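Local structure of segregation and condensation protein B (Chlorobium tepidum TLS, 1T6S) at residues A[124-127]-A[128-132]. The protein probably takes part in chromosome partitioning during cell division, as the ScpB subunit of the segregation and condensation complex. Residues are numbered along the deposited sequence; the frame is centred on the assembly and turned at random.
Sequences YSID and RLLAR. With NO3 (nitrate ion), chain C.
Leu-129 N gives the shortest sound polar bond here, reaching Ser-125 O at 2.8 Å with an N-H...O angle of 158°. One residue earlier Tyr-124, the N-cap residue, accepts Arg-128 N on its O at 3.0 Å, beginning the i to i+4 bonds. A nitrate, probably from the crystallisation liquor, sits at this N-terminus, taking Ile-126 N on O2 (2.8 Å) and Asp-127 N on O3 (2.9 Å); Lys-111 also binds it. The helix belongs to a winged helix-turn-helix domain, packing between helix 87-106 and the strands of the wing. Toward those strands Ile-126 and Leu-130 lie side by side, CG2 to CD1 3.5 Å, branched apolar chains suited to covering Ile-135 and Tyr-150. Bent at chi3 (-60°), Arg-128 touches Met-96 and brings its guanidinium beside Ser-125, whose CA lies 3.6 Å above the plane, offset toward the rim, while compact Ser-125 turns OG to Asp-123. Were this arginine an alanine, the guanidinium beside the Ser-125 backbone would be gone and Met-96 would probably have one neighbour fewer. At the far end the long Arg-132 folds back, NH1 reaching Arg-128 O at 3.0 Å, while its NE binds Phe-160 O of the second subunit.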
ATOM      1  N   TYR A 124      14.468   8.531   5.077  1.00 31.77           N
ATOM      2  CA  TYR A 124      13.356   8.763   5.989  1.00 31.49           C
ATOM      3  C   TYR A 124      12.185   7.820   5.747  1.00 29.96           C
ATOM      4  O   TYR A 124      11.055   8.142   6.098  1.00 28.93           O
ATOM      5  CB  TYR A 124      12.832  10.200   5.870  1.00 35.55           C
ATOM      6  CG  TYR A 124      13.854  11.274   6.161  1.00 35.94           C
ATOM      7  CD1 TYR A 124      14.512  11.932   5.122  1.00 37.59           C
ATOM      8  CD2 TYR A 124      14.158  11.642   7.473  1.00 37.18           C
ATOM      9  CE1 TYR A 124      15.446  12.931   5.380  1.00 37.40           C
ATOM     10  CE2 TYR A 124      15.095  12.641   7.742  1.00 37.64           C
ATOM     11  CZ  TYR A 124      15.731  13.281   6.689  1.00 36.66           C
ATOM     12  OH  TYR A 124      16.646  14.271   6.935  1.00 37.51           O
ATOM     13  N   SER A 125      12.442   6.661   5.159  1.00 32.48           N
ATOM     14  CA  SER A 125      11.354   5.731   4.883  1.00 33.56           C
ATOM     15  C   SER A 125      10.580   5.308   6.120  1.00 33.59           C
ATOM     16  O   SER A 125       9.355   5.194   6.079  1.00 33.51           O
ATOM     17  CB  SER A 125      11.890   4.511   4.139  1.00 33.44           C
ATOM     18  OG  SER A 125      12.199   4.866   2.803  1.00 34.37           O
ATOM     19  N   ILE A 126      11.279   5.060   7.221  1.00 30.55           N
ATOM     20  CA  ILE A 126      10.573   4.683   8.443  1.00 30.18           C
ATOM     21  C   ILE A 126       9.619   5.788   8.876  1.00 29.07           C
ATOM     22  O   ILE A 126       8.473   5.512   9.230  1.00 28.52           O
ATOM     23  CB  ILE A 126      11.537   4.393   9.610  1.00 35.59           C
ATOM     24  CG1 ILE A 126      12.184   3.024   9.415  1.00 36.86           C
ATOM     25  CG2 ILE A 126      10.784   4.450  10.946  1.00 34.64           C
ATOM     26  CD1 ILE A 126      13.157   2.984   8.302  1.00 43.08           C
ATOM     27  N   ASP A 127      10.087   7.036   8.873  1.00 27.66           N
ATOM     28  CA  ASP A 127       9.214   8.130   9.277  1.00 30.47           C
ATOM     29  C   ASP A 127       8.009   8.218   8.340  1.00 30.48           C
ATOM     30  O   ASP A 127       6.880   8.430   8.790  1.00 29.51           O
ATOM     31  CB  ASP A 127       9.947   9.482   9.264  1.00 43.14           C
ATOM     32  CG  ASP A 127      10.859   9.676  10.466  1.00 46.76           C
ATOM     33  OD1 ASP A 127      10.597   9.080  11.532  1.00 49.10           O
ATOM     34  OD2 ASP A 127      11.834  10.444  10.346  1.00 49.35           O
ATOM     35  N   ARG A 128       8.246   8.047   7.043  1.00 35.07           N
ATOM     36  CA  ARG A 128       7.156   8.123   6.073  1.00 37.51           C
ATOM     37  C   ARG A 128       6.136   7.015   6.302  1.00 34.13           C
ATOM     38  O   ARG A 128       4.929   7.258   6.286  1.00 35.20           O
ATOM     39  CB  ARG A 128       7.706   8.072   4.639  1.00 40.26           C
ATOM     40  CG  ARG A 128       8.617   9.239   4.301  1.00 43.90           C
ATOM     41  CD  ARG A 128       8.751   9.446   2.789  1.00 49.81           C
ATOM     42  NE  ARG A 128       9.315   8.278   2.110  1.00 54.46           N
ATOM     43  CZ  ARG A 128      10.611   8.010   1.992  1.00 56.76           C
ATOM     44  NH1 ARG A 128      11.508   8.838   2.506  1.00 59.01           N
ATOM     45  NH2 ARG A 128      10.996   6.904   1.366  1.00 55.38           N
ATOM     46  N   LEU A 129       6.622   5.809   6.575  1.00 32.69           N
ATOM     47  CA  LEU A 129       5.736   4.673   6.795  1.00 30.26           C
ATOM     48  C   LEU A 129       4.965   4.817   8.109  1.00 32.21           C
ATOM     49  O   LEU A 129       3.805   4.408   8.203  1.00 30.13           O
ATOM     50  CB  LEU A 129       6.543   3.363   6.750  1.00 29.04           C
ATOM     51  CG  LEU A 129       7.124   3.009   5.357  1.00 29.50           C
ATOM     52  CD1 LEU A 129       8.017   1.790   5.444  1.00 25.01           C
ATOM     53  CD2 LEU A 129       5.962   2.746   4.388  1.00 27.83           C
ATOM     54  N   LEU A 130       5.592   5.421   9.114  1.00 32.60           N
ATOM     55  CA  LEU A 130       4.916   5.635  10.397  1.00 34.56           C
ATOM     56  C   LEU A 130       3.818   6.688  10.226  1.00 34.45           C
ATOM     57  O   LEU A 130       2.719   6.529  10.751  1.00 35.11           O
ATOM     58  CB  LEU A 130       5.908   6.100  11.469  1.00 36.32           C
ATOM     59  CG  LEU A 130       6.832   5.044  12.092  1.00 35.22           C
ATOM     60  CD1 LEU A 130       8.022   5.733  12.742  1.00 37.36           C
ATOM     61  CD2 LEU A 130       6.066   4.202  13.120  1.00 35.57           C
ATOM     62  N   ALA A 131       4.122   7.756   9.496  1.00 39.29           N
ATOM     63  CA  ALA A 131       3.162   8.830   9.254  1.00 41.19           C
ATOM     64  C   ALA A 131       1.941   8.339   8.460  1.00 42.81           C
ATOM     65  O   ALA A 131       0.869   8.945   8.522  1.00 43.81           O
ATOM     66  CB  ALA A 131       3.845   9.994   8.522  1.00 42.13           C
ATOM     67  N   ARG A 132       2.101   7.229   7.739  1.00 40.39           N
ATOM     68  CA  ARG A 132       1.016   6.645   6.945  1.00 38.67           C
ATOM     69  C   ARG A 132       0.327   5.500   7.681  1.00 38.87           C
ATOM     70  O   ARG A 132      -0.590   4.877   7.153  1.00 38.67           O
ATOM     71  CB  ARG A 132       1.561   6.139   5.603  1.00 36.32           C
ATOM     72  CG  ARG A 132       1.997   7.260   4.690  1.00 37.86           C
ATOM     73  CD  ARG A 132       2.956   6.799   3.604  1.00 39.74           C
ATOM     74  NE  ARG A 132       3.236   7.869   2.650  1.00 37.74           N
ATOM     75  CZ  ARG A 132       3.826   9.018   2.951  1.00 40.98           C
ATOM     76  NH1 ARG A 132       4.218   9.265   4.200  1.00 39.81           N
ATOM     77  NH2 ARG A 132       4.005   9.934   2.002  1.00 40.56           N
TER
HETATM   78  N   NO3 C 402      13.869   6.746   8.812  1.00 38.95           N
HETATM   79  O1  NO3 C 402      14.847   6.797   9.595  1.00 39.41           O
HETATM   80  O2  NO3 C 402      13.896   5.900   7.969  1.00 40.77           O
HETATM   81  O3  NO3 C 402      12.987   7.546   8.970  1.00 37.70           O